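Local structure of membrane-bound lysozyme inhibitor of C-type lysozyme (Pseudomonas aeruginosa, 3F6Z) at residues A9-D13 with L36-N41; F31-Y35 with I73-K77; N41-V45 with V55-V59; G78-L83 with G95-R101. The protein specifically inhibits C-type lysozymes as a periplasmic, lipid-anchored outer-membrane protein of a Gram-negative bacterium. All blocks are in the same frame, centred on the assembly; numbering follows the deposited sequence.

Contact 1: A9-D13 with L36-N41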
loop_
_atom_site.group_PDB
_atom_site.type_symbol
_atom_site.label_atom_id
_atom_site.label_comp_id
_atom_site.label_asym_id
_atom_site.label_seq_id
_atom_site.Cartn_x
_atom_site.Cartn_y
_atom_site.Cartn_z
ATOM N N ALA B 9 -20.212 -9.775 -3.552
ATOM C CA ALA B 9 -19.997 -11.212 -3.447
ATOM C C ALA B 9 -18.505 -11.476 -3.323
ATOM O O ALA B 9 -17.724 -11.013 -4.150
ATOM C CB ALA B 9 -20.551 -11.918 -4.675
ATOM N N LEU B 10 -18.108 -12.200 -2.282
ATOM C CA LEU B 10 -16.702 -12.529 -2.081
ATOM C C LEU B 10 -16.393 -13.772 -2.916
ATOM O O LEU B 10 -17.113 -14.764 -2.852
ATOM C CB LEU B 10 -16.424 -12.787 -0.599
ATOM C CG LEU B 10 -16.762 -11.624 0.342
ATOM C CD1 LEU B 10 -16.506 -12.039 1.776
ATOM C CD2 LEU B 10 -15.925 -10.406 -0.011
ATOM N N PRO B 11 -15.309 -13.733 -3.708
ATOM C CA PRO B 11 -14.888 -14.838 -4.575
ATOM C C PRO B 11 -14.469 -16.149 -3.906
ATOM O O PRO B 11 -13.932 -16.159 -2.798
ATOM C CB PRO B 11 -13.742 -14.223 -5.368
ATOM C CG PRO B 11 -13.116 -13.323 -4.357
ATOM C CD PRO B 11 -14.320 -12.641 -3.749
ATOM N N GLY B 12 -14.718 -17.253 -4.605
ATOM C CA GLY B 12 -14.337 -18.557 -4.099
ATOM C C GLY B 12 -15.344 -19.242 -3.204
ATOM O O GLY B 12 -16.308 -18.635 -2.740
ATOM N N ASP B 13 -15.094 -20.523 -2.951
ATOM C CA ASP B 13 -15.964 -21.341 -2.119
ATOM C C ASP B 13 -15.372 -21.582 -0.735
ATOM O O ASP B 13 -15.900 -22.378 0.041
ATOM C CB ASP B 13 -16.222 -22.682 -2.815
ATOM C CG ASP B 13 -16.952 -22.518 -4.136
ATOM O OD1 ASP B 13 -17.076 -23.514 -4.882
ATOM O OD2 ASP B 13 -17.411 -21.390 -4.428
ATOM N N LEU B 36 -13.117 -9.850 7.959
ATOM C CA LEU B 36 -13.647 -10.874 7.072
ATOM C C LEU B 36 -12.493 -11.626 6.431
ATOM O O LEU B 36 -11.679 -11.040 5.716
ATOM C CB LEU B 36 -14.535 -10.261 5.981
ATOM C CG LEU B 36 -15.802 -9.533 6.446
ATOM C CD1 LEU B 36 -15.502 -8.044 6.610
ATOM C CD2 LEU B 36 -16.915 -9.729 5.423
ATOM N N ASN B 37 -12.429 -12.925 6.709
ATOM C CA ASN B 37 -11.388 -13.786 6.174
ATOM C C ASN B 37 -12.015 -14.919 5.368
ATOM O O ASN B 37 -12.761 -15.745 5.904
ATOM C CB ASN B 37 -10.549 -14.370 7.312
ATOM C CG ASN B 37 -9.971 -13.299 8.218
ATOM O OD1 ASN B 37 -10.139 -13.349 9.439
ATOM N ND2 ASN B 37 -9.285 -12.327 7.627
ATOM N N LYS B 38 -11.706 -14.950 4.078
ATOM C CA LYS B 38 -12.232 -15.971 3.187
ATOM C C LYS B 38 -11.198 -16.323 2.125
ATOM O O LYS B 38 -11.003 -15.582 1.168
ATOM C CB LYS B 38 -13.519 -15.460 2.530
ATOM C CG LYS B 38 -14.154 -16.414 1.534
ATOM C CD LYS B 38 -15.416 -15.798 0.938
ATOM C CE LYS B 38 -15.973 -16.641 -0.209
ATOM N NZ LYS B 38 -16.442 -17.986 0.239
ATOM N N GLY B 39 -10.531 -17.456 2.295
ATOM C CA GLY B 39 -9.529 -17.866 1.322
ATOM C C GLY B 39 -8.397 -16.862 1.191
ATOM O O GLY B 39 -7.815 -16.444 2.189
ATOM N N ASP B 40 -8.092 -16.461 -0.038
ATOM C CA ASP B 40 -7.012 -15.502 -0.277
ATOM C C ASP B 40 -7.376 -14.091 0.137
ATOM O O ASP B 40 -6.511 -13.226 0.229
ATOM C CB ASP B 40 -6.614 -15.466 -1.754
ATOM C CG ASP B 40 -6.059 -16.782 -2.249
ATOM O OD1 ASP B 40 -5.503 -17.543 -1.426
ATOM O OD2 ASP B 40 -6.164 -17.043 -3.469
ATOM N N ASN B 41 -8.657 -13.853 0.373
ATOM C CA ASN B 41 -9.100 -12.525 0.757
ATOM C C ASN B 41 -9.258 -12.362 2.251
ATOM O O ASN B 41 -9.756 -13.250 2.947
ATOM C CB ASN B 41 -10.421 -12.174 0.066
ATOM C CG ASN B 41 -10.275 -12.063 -1.438
ATOM O OD1 ASN B 41 -10.760 -12.915 -2.185
ATOM N ND2 ASN B 41 -9.595 -11.016 -1.892
HETATM O O HOH W 1 -12.535 -14.758 -0.894
#
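The N-terminal arm of the MliC beta barrel is here laid against the hairpin that joins strands 30-38 and 41-49, whose type II' turn runs from Lys38 to Asn41 and is closed by Lys38 N to Asn41 O (2.8 Å) and Asn41 N to Lys38 O (3.0 Å). Ala9 points away from the hairpin; with Leu10 it pairs antiparallel with a strand of the second subunit, so the sheet runs on across the dimer interface. Leu10 turns its side chain inward: its CB lies 3.5 Å from Lys38 CD, and its CD1 is 4.3 Å from Leu36 CD2. Pro11 ends this apolar patch beside Asn41, and its carbonyl O lies 3.3 Å from Lys38 CE; water 1, 2.7 Å from Pro11 O and 2.7 Å from Lys38 O, bridges the two carbonyls. At Gly12 the arm swings around the end of the Lys38 side chain, and Asp13 touches only at the margin. The ammonium is held by two backbone carbonyls, of Gly12 and Ala14, and by a salt bridge to Asp6 of the second subunit, tying arm, hairpin and dimer partner together. Within the two segments its bond is Lys38 NZ to Gly12 O, 3.1 Å.

Contact 2: F31-Y35 with I73-K77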
loop_
_atom_site.group_PDB
_atom_site.type_symbol
_atom_site.label_atom_id
_atom_site.label_comp_id
_atom_site.label_asym_id
_atom_site.label_seq_id
_atom_site.Cartn_x
_atom_site.Cartn_y
_atom_site.Cartn_z
ATOM N N PHE B 31 -14.294 2.638 18.547
ATOM C CA PHE B 31 -15.079 2.136 17.429
ATOM C C PHE B 31 -15.012 0.628 17.350
ATOM O O PHE B 31 -14.355 -0.017 18.153
ATOM C CB PHE B 31 -14.567 2.728 16.121
ATOM C CG PHE B 31 -13.077 2.660 15.973
ATOM C CD1 PHE B 31 -12.270 3.666 16.493
ATOM C CD2 PHE B 31 -12.474 1.576 15.343
ATOM C CE1 PHE B 31 -10.872 3.594 16.389
ATOM C CE2 PHE B 31 -11.082 1.496 15.237
ATOM C CZ PHE B 31 -10.281 2.511 15.762
ATOM N N THR B 32 -15.700 0.079 16.359
ATOM C CA THR B 32 -15.751 -1.358 16.143
ATOM C C THR B 32 -15.354 -1.675 14.713
ATOM O O THR B 32 -15.777 -1.000 13.780
ATOM C CB THR B 32 -17.171 -1.906 16.383
ATOM O OG1 THR B 32 -17.577 -1.600 17.722
ATOM C CG2 THR B 32 -17.205 -3.418 16.171
ATOM N N VAL B 33 -14.549 -2.720 14.553
ATOM C CA VAL B 33 -14.076 -3.139 13.243
ATOM C C VAL B 33 -14.630 -4.510 12.883
ATOM O O VAL B 33 -14.817 -5.363 13.750
ATOM C CB VAL B 33 -12.526 -3.216 13.221
ATOM C CG1 VAL B 33 -12.041 -3.877 11.928
ATOM C CG2 VAL B 33 -11.932 -1.821 13.359
ATOM N N GLN B 34 -14.904 -4.725 11.604
ATOM C CA GLN B 34 -15.390 -6.027 11.187
ATOM C C GLN B 34 -14.312 -6.690 10.346
ATOM O O GLN B 34 -13.844 -6.127 9.355
ATOM C CB GLN B 34 -16.687 -5.924 10.374
ATOM C CG GLN B 34 -17.269 -7.295 10.060
ATOM C CD GLN B 34 -18.582 -7.242 9.309
ATOM O OE1 GLN B 34 -18.640 -6.817 8.155
ATOM N NE2 GLN B 34 -19.650 -7.679 9.966
ATOM N N TYR B 35 -13.908 -7.884 10.753
ATOM C CA TYR B 35 -12.892 -8.618 10.023
ATOM C C TYR B 35 -13.550 -9.712 9.208
ATOM O O TYR B 35 -14.446 -10.404 9.694
ATOM C CB TYR B 35 -11.869 -9.212 10.999
ATOM C CG TYR B 35 -11.034 -8.156 11.679
ATOM C CD1 TYR B 35 -10.073 -7.441 10.966
ATOM C CD2 TYR B 35 -11.237 -7.831 13.021
ATOM C CE1 TYR B 35 -9.335 -6.429 11.564
ATOM C CE2 TYR B 35 -10.501 -6.814 13.635
ATOM C CZ TYR B 35 -9.554 -6.119 12.897
ATOM O OH TYR B 35 -8.834 -5.110 13.474
ATOM N N ILE B 73 -3.576 3.056 6.635
ATOM C CA ILE B 73 -3.022 1.725 6.808
ATOM C C ILE B 73 -3.495 1.313 8.205
ATOM O O ILE B 73 -3.321 2.051 9.174
ATOM C CB ILE B 73 -1.469 1.707 6.778
ATOM C CG1 ILE B 73 -0.948 2.040 5.372
ATOM C CG2 ILE B 73 -0.963 0.332 7.204
ATOM C CD1 ILE B 73 -1.288 0.998 4.303
ATOM N N TRP B 74 -4.142 0.160 8.289
ATOM C CA TRP B 74 -4.618 -0.374 9.557
ATOM C C TRP B 74 -3.793 -1.643 9.748
ATOM O O TRP B 74 -3.971 -2.631 9.033
ATOM C CB TRP B 74 -6.112 -0.694 9.469
ATOM C CG TRP B 74 -6.686 -1.334 10.711
ATOM C CD1 TRP B 74 -7.149 -2.614 10.835
ATOM C CD2 TRP B 74 -6.899 -0.708 11.982
ATOM N NE1 TRP B 74 -7.640 -2.822 12.100
ATOM C CE2 TRP B 74 -7.499 -1.669 12.826
ATOM C CE3 TRP B 74 -6.643 0.572 12.488
ATOM C CZ2 TRP B 74 -7.850 -1.388 14.155
ATOM C CZ3 TRP B 74 -6.993 0.850 13.811
ATOM C CH2 TRP B 74 -7.589 -0.129 14.626
ATOM N N TRP B 75 -2.873 -1.601 10.704
ATOM C CA TRP B 75 -1.970 -2.724 10.956
ATOM C C TRP B 75 -2.175 -3.298 12.359
ATOM O O TRP B 75 -1.905 -2.637 13.357
ATOM C CB TRP B 75 -0.535 -2.230 10.801
ATOM C CG TRP B 75 0.469 -3.257 10.393
ATOM C CD1 TRP B 75 0.412 -4.611 10.610
ATOM C CD2 TRP B 75 1.736 -3.001 9.776
ATOM N NE1 TRP B 75 1.569 -5.205 10.166
ATOM C CE2 TRP B 75 2.399 -4.241 9.652
ATOM C CE3 TRP B 75 2.377 -1.838 9.319
ATOM C CZ2 TRP B 75 3.678 -4.355 9.089
ATOM C CZ3 TRP B 75 3.647 -1.950 8.759
ATOM C CH2 TRP B 75 4.284 -3.204 8.650
ATOM N N THR B 76 -2.638 -4.541 12.428
ATOM C CA THR B 76 -2.883 -5.176 13.713
ATOM C C THR B 76 -1.821 -6.207 14.064
ATOM O O THR B 76 -1.236 -6.844 13.191
ATOM C CB THR B 76 -4.258 -5.866 13.728
ATOM O OG1 THR B 76 -4.202 -7.072 12.950
ATOM C CG2 THR B 76 -5.314 -4.933 13.132
ATOM N N LYS B 77 -1.589 -6.357 15.361
ATOM C CA LYS B 77 -0.620 -7.299 15.906
ATOM C C LYS B 77 -1.270 -7.786 17.202
ATOM O O LYS B 77 -1.286 -7.075 18.205
ATOM C CB LYS B 77 0.697 -6.567 16.193
ATOM C CG LYS B 77 1.786 -7.397 16.852
ATOM C CD LYS B 77 2.329 -8.477 15.938
ATOM C CE LYS B 77 3.452 -9.238 16.635
ATOM N NZ LYS B 77 4.161 -10.185 15.732
#
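Two strands of the eight-stranded antiparallel barrel, 30-38 and 72-77, face each other across its interior, their short axes 12.0 Å apart and crossing at -82°. Side chains alone bridge that gap. The main bump is the Trp74 indole, which reaches from its strand into a hollow walled by Phe31, Val33 and Tyr35, the alternate residues of 31-35. Its six-membered ring meets the edge of Phe31 obliquely, with CH2 3.9 Å from Phe31 CE2, the planes at 64° and the centroids 5.9 Å apart. Val33 fills the middle of the wall, its CG2 4.2 Å from Trp74 CZ2. Tyr35 starts out sideways but brings its ring end inward, placing OH 3.5 Å from Thr76 CG2. Tyr23 packs edge-to-face with Trp74 and hydrogen-bonds to Tyr35 OH. Outside the barrel, Lys77, inferred to act directly on the lysozyme active site, forms salt bridges with acidic side chains of the lysozyme chain. Inside, the indole nitrogen is satisfied in the core: Trp74 NE1 donates to Tyr35 OH at 2.9 Å and 167°.

Contact 3: N41-V45 with V55-V59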
loop_
_atom_site.group_PDB
_atom_site.type_symbol
_atom_site.label_atom_id
_atom_site.label_comp_id
_atom_site.label_asym_id
_atom_site.label_seq_id
_atom_site.Cartn_x
_atom_site.Cartn_y
_atom_site.Cartn_z
ATOM N N ASN B 41 -8.657 -13.853 0.373
ATOM C CA ASN B 41 -9.100 -12.525 0.757
ATOM C C ASN B 41 -9.258 -12.362 2.251
ATOM O O ASN B 41 -9.756 -13.250 2.947
ATOM C CB ASN B 41 -10.421 -12.174 0.066
ATOM C CG ASN B 41 -10.275 -12.063 -1.438
ATOM O OD1 ASN B 41 -10.760 -12.915 -2.185
ATOM N ND2 ASN B 41 -9.595 -11.016 -1.892
ATOM N N SER B 42 -8.837 -11.203 2.730
ATOM C CA SER B 42 -8.920 -10.860 4.135
ATOM C C SER B 42 -9.174 -9.360 4.172
ATOM O O SER B 42 -8.380 -8.574 3.653
ATOM C CB SER B 42 -7.604 -11.209 4.830
ATOM O OG SER B 42 -7.616 -10.790 6.180
ATOM N N LEU B 43 -10.285 -8.961 4.777
ATOM C CA LEU B 43 -10.639 -7.553 4.828
ATOM C C LEU B 43 -10.915 -7.066 6.236
ATOM O O LEU B 43 -11.127 -7.855 7.154
ATOM C CB LEU B 43 -11.878 -7.299 3.968
ATOM C CG LEU B 43 -11.885 -7.901 2.561
ATOM C CD1 LEU B 43 -13.283 -7.766 1.966
ATOM C CD2 LEU B 43 -10.841 -7.212 1.683
ATOM N N ALA B 44 -10.921 -5.748 6.382
ATOM C CA ALA B 44 -11.190 -5.094 7.646
ATOM C C ALA B 44 -11.969 -3.832 7.321
ATOM O O ALA B 44 -11.478 -2.957 6.599
ATOM C CB ALA B 44 -9.884 -4.742 8.349
ATOM N N VAL B 45 -13.189 -3.750 7.841
ATOM C CA VAL B 45 -14.043 -2.592 7.617
ATOM C C VAL B 45 -13.803 -1.684 8.813
ATOM O O VAL B 45 -14.169 -2.004 9.947
ATOM C CB VAL B 45 -15.541 -3.012 7.519
ATOM C CG1 VAL B 45 -16.403 -1.813 7.159
ATOM C CG2 VAL B 45 -15.703 -4.103 6.459
ATOM N N VAL B 55 -13.358 0.079 3.604
ATOM C CA VAL B 55 -13.160 -1.355 3.453
ATOM C C VAL B 55 -11.672 -1.523 3.145
ATOM O O VAL B 55 -11.229 -1.216 2.038
ATOM C CB VAL B 55 -13.971 -1.930 2.261
ATOM C CG1 VAL B 55 -13.636 -3.424 2.081
ATOM C CG2 VAL B 55 -15.479 -1.746 2.498
ATOM N N PHE B 56 -10.903 -1.985 4.126
ATOM C CA PHE B 56 -9.467 -2.193 3.942
ATOM C C PHE B 56 -9.188 -3.599 3.428
ATOM O O PHE B 56 -9.866 -4.552 3.809
ATOM C CB PHE B 56 -8.709 -2.031 5.261
ATOM C CG PHE B 56 -8.661 -0.627 5.785
ATOM C CD1 PHE B 56 -9.827 0.028 6.183
ATOM C CD2 PHE B 56 -7.432 0.025 5.932
ATOM C CE1 PHE B 56 -9.775 1.307 6.725
ATOM C CE2 PHE B 56 -7.363 1.310 6.474
ATOM C CZ PHE B 56 -8.538 1.956 6.873
ATOM N N SER B 57 -8.181 -3.729 2.572
ATOM C CA SER B 57 -7.811 -5.036 2.051
ATOM C C SER B 57 -6.436 -5.420 2.605
ATOM O O SER B 57 -5.519 -4.605 2.664
ATOM C CB SER B 57 -7.779 -5.018 0.521
ATOM O OG SER B 57 -7.412 -6.289 0.023
ATOM N N ASN B 58 -6.309 -6.669 3.023
ATOM C CA ASN B 58 -5.066 -7.168 3.580
ATOM C C ASN B 58 -3.948 -7.146 2.537
ATOM O O ASN B 58 -4.122 -7.637 1.414
ATOM C CB ASN B 58 -5.287 -8.590 4.096
ATOM C CG ASN B 58 -4.050 -9.186 4.718
ATOM O OD1 ASN B 58 -3.541 -8.693 5.725
ATOM N ND2 ASN B 58 -3.557 -10.256 4.119
ATOM N N VAL B 59 -2.810 -6.560 2.907
ATOM C CA VAL B 59 -1.656 -6.482 2.016
ATOM C C VAL B 59 -0.455 -7.182 2.662
ATOM O O VAL B 59 -0.403 -7.364 3.881
ATOM C CB VAL B 59 -1.292 -5.005 1.678
ATOM C CG1 VAL B 59 -2.394 -4.378 0.840
ATOM C CG2 VAL B 59 -1.090 -4.201 2.963
HETATM O O HOH W 2 -8.386 -9.266 0.188
#
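Val55, Phe56 and Leu43 give up the most surface here, and they lie on two different faces of one sheet. Phe56 is fixed by a reciprocal pair of backbone bonds: its N donates to Ala44 O at 2.7 Å, and its O accepts from Ala44 N at 3.0 Å. Its CB sits 4.3 Å from Ala44 CB, and the ring continues into the interior, where Tyr67, Tyr72 and Trp74 surround it. Phe56 O also receives a CA-H...O contact from Leu43 CA at 3.3 Å. These bonds belong to the antiparallel beta hairpin of strands 41-49 and 52-59, two neighbouring staves of the barrel, whose short axes lie 4.6 Å apart at 151°. Leu43 and Val55 occupy the other face, with Leu43 CD1 4.4 Å from Val55 CG1. Leu43 is cross-strand from Ser57 in a non-hydrogen-bonded pair, and its CD2 comes 3.7 Å from Ser57 CA; Val45 and Val55 form the next such pair. This face meets the second subunit: Leu43 packs on Leu8 of the second subunit, Ser57 OG bonds to Val55 O of the second subunit, and Val55 O receives the matching bond from Ser57 OG of the second subunit. Water 2 accepts from Ser42 N (3.2 Å) and donates to Ser57 OG (3.1 Å). Past it, Asn58 N still donates to Ser42 O at 2.9 Å. Ser42 CB lies 3.6 Å from Asn58 CB.

Contact 4: G78-L83 with G95-R101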
loop_
_atom_site.group_PDB
_atom_site.type_symbol
_atom_site.label_atom_id
_atom_site.label_comp_id
_atom_site.label_asym_id
_atom_site.label_seq_id
_atom_site.Cartn_x
_atom_site.Cartn_y
_atom_site.Cartn_z
ATOM N N GLY B 78 -1.826 -8.989 17.174
ATOM C CA GLY B 78 -2.494 -9.499 18.356
ATOM C C GLY B 78 -3.672 -8.591 18.658
ATOM O O GLY B 78 -4.397 -8.191 17.741
ATOM N N GLU B 79 -3.849 -8.236 19.928
ATOM C CA GLU B 79 -4.956 -7.369 20.338
ATOM C C GLU B 79 -4.666 -5.893 20.076
ATOM O O GLU B 79 -5.523 -5.036 20.301
ATOM C CB GLU B 79 -5.255 -7.536 21.836
ATOM C CG GLU B 79 -5.410 -8.964 22.322
ATOM C CD GLU B 79 -6.059 -9.033 23.701
ATOM O OE1 GLU B 79 -5.672 -8.234 24.586
ATOM O OE2 GLU B 79 -6.952 -9.888 23.901
ATOM N N GLU B 80 -3.456 -5.598 19.613
ATOM C CA GLU B 80 -3.049 -4.224 19.345
ATOM C C GLU B 80 -3.230 -3.832 17.884
ATOM O O GLU B 80 -3.350 -4.690 17.014
ATOM C CB GLU B 80 -1.586 -4.044 19.753
ATOM C CG GLU B 80 -1.360 -4.208 21.242
ATOM C CD GLU B 80 0.102 -4.291 21.615
ATOM O OE1 GLU B 80 0.867 -3.392 21.199
ATOM O OE2 GLU B 80 0.483 -5.253 22.328
ATOM N N ALA B 81 -3.258 -2.531 17.617
ATOM C CA ALA B 81 -3.403 -2.049 16.249
ATOM C C ALA B 81 -2.854 -0.636 16.106
ATOM O O ALA B 81 -2.688 0.083 17.094
ATOM C CB ALA B 81 -4.852 -2.083 15.838
ATOM N N THR B 82 -2.545 -0.249 14.875
ATOM C CA THR B 82 -2.031 1.080 14.600
ATOM C C THR B 82 -2.691 1.602 13.328
ATOM O O THR B 82 -2.730 0.904 12.303
ATOM C CB THR B 82 -0.513 1.069 14.390
ATOM O OG1 THR B 82 0.129 0.467 15.524
ATOM C CG2 THR B 82 0.001 2.498 14.222
ATOM N N LEU B 83 -3.228 2.818 13.397
ATOM C CA LEU B 83 -3.869 3.437 12.240
ATOM C C LEU B 83 -2.965 4.549 11.737
ATOM O O LEU B 83 -2.741 5.531 12.443
ATOM C CB LEU B 83 -5.236 4.021 12.617
ATOM C CG LEU B 83 -5.954 4.744 11.474
ATOM C CD1 LEU B 83 -6.549 3.722 10.499
ATOM C CD2 LEU B 83 -7.045 5.641 12.029
ATOM N N GLY B 95 1.613 7.062 13.650
ATOM C CA GLY B 95 0.336 6.377 13.658
ATOM C C GLY B 95 -0.319 6.375 15.025
ATOM O O GLY B 95 0.348 6.572 16.040
ATOM N N VAL B 96 -1.629 6.147 15.040
ATOM C CA VAL B 96 -2.423 6.105 16.266
ATOM C C VAL B 96 -2.448 4.682 16.831
ATOM O O VAL B 96 -2.741 3.724 16.108
ATOM C CB VAL B 96 -3.876 6.550 15.981
ATOM C CG1 VAL B 96 -4.721 6.440 17.238
ATOM C CG2 VAL B 96 -3.884 7.975 15.442
ATOM N N ALA B 97 -2.150 4.545 18.121
ATOM C CA ALA B 97 -2.130 3.235 18.773
ATOM C C ALA B 97 -3.480 2.876 19.400
ATOM O O ALA B 97 -4.054 3.665 20.151
ATOM C CB ALA B 97 -1.037 3.205 19.829
ATOM N N CYS B 98 -3.974 1.681 19.085
ATOM C CA CYS B 98 -5.263 1.213 19.598
ATOM C C CYS B 98 -5.141 -0.171 20.226
ATOM O O CYS B 98 -4.254 -0.957 19.877
ATOM C CB CYS B 98 -6.305 1.139 18.471
ATOM S SG CYS B 98 -6.413 2.585 17.362
ATOM N N LYS B 99 -6.056 -0.466 21.142
ATOM C CA LYS B 99 -6.091 -1.744 21.848
ATOM C C LYS B 99 -7.495 -2.323 21.721
ATOM O O LYS B 99 -8.470 -1.579 21.638
ATOM C CB LYS B 99 -5.825 -1.540 23.341
ATOM C CG LYS B 99 -4.590 -0.750 23.707
ATOM C CD LYS B 99 -4.751 -0.152 25.109
ATOM C CE LYS B 99 -3.538 0.677 25.521
ATOM N NZ LYS B 99 -3.099 1.625 24.460
ATOM N N GLU B 100 -7.600 -3.646 21.721
ATOM C CA GLU B 100 -8.904 -4.287 21.663
ATOM C C GLU B 100 -9.640 -3.964 22.964
ATOM O O GLU B 100 -9.041 -4.023 24.036
ATOM C CB GLU B 100 -8.760 -5.804 21.517
ATOM C CG GLU B 100 -8.668 -6.274 20.075
ATOM C CD GLU B 100 -8.602 -7.782 19.953
ATOM O OE1 GLU B 100 -9.297 -8.472 20.732
ATOM O OE2 GLU B 100 -7.867 -8.276 19.071
ATOM N N ARG B 101 -10.918 -3.603 22.836
ATOM C CA ARG B 101 -11.834 -3.255 23.933
ATOM C C ARG B 101 -12.664 -2.035 23.572
ATOM O O ARG B 101 -13.868 -2.203 23.304
ATOM C CB ARG B 101 -11.104 -2.960 25.244
ATOM C CG ARG B 101 -10.675 -4.183 26.038
ATOM C CD ARG B 101 -11.827 -5.092 26.369
ATOM N NE ARG B 101 -11.391 -6.225 27.185
ATOM C CZ ARG B 101 -10.521 -7.151 26.792
ATOM N NH1 ARG B 101 -9.974 -7.093 25.585
ATOM N NH2 ARG B 101 -10.200 -8.146 27.608
ATOM O OXT ARG B 101 -12.098 -0.923 23.554
HETATM O O HOH W 3 -6.462 -6.531 17.414
#
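Four backbone hydrogen bonds, all 2.9 Å, join strand 80-84 to strand 96-100: Ala81 N to Cys98 O and Cys98 N to Ala81 O, Leu83 N to Val96 O and Val96 N to Leu83 O. A fifth, Glu100 N to Glu79 O (2.9 Å), more bent at 133°, ties the end of the last strand to the turn. Beyond this ladder, water 3 donates to Gly78 O (2.7 Å) and Glu100 OE2 (2.8 Å), linking the same two parts. Thr82 CA adds a CA-H...O contact to Val96 O at 3.1 Å. The packing is divided by the pleat of this antiparallel hairpin, which supplies the last strands of the barrel. Ala81 CB and Cys98 CB (4.4 Å), with Leu83 CB and Val96 CB (4.4 Å), line one face, where Trp74 covers Ala81 and Leu83. Glu80, Thr82, Ala97 and Lys99 occupy the other. Cys98 is disulfide-bonded to Cys25, so the final strand is held noncovalently to strand 80-84 and covalently to strand 16-25, across the closure of the barrel.

How the contacts relate
All four contacts draw on one closed antiparallel barrel. Contacts 2 and 3 have centres 9 Å apart and meet in the core, where Trp74 CB is 3.8 Å from Phe56 CE2; contact 3 is nested within the loop closed by contact 2. Contact 4, centred 8 Å from contact 2, covers the same indole, with Ala81 CB 3.5 Å from Trp74 CZ2. Contact 1, about 25 Å from contact 4 centre to centre, shares Asn41 with contact 3, and contacts 1 and 3 both touch the second subunit. All four come within reach of lysozyme; contact 2 holds Lys77, which with Ser63, about 10 Å from Thr76 side chain to side chain, is inferred to inhibit the lysozyme active site directly.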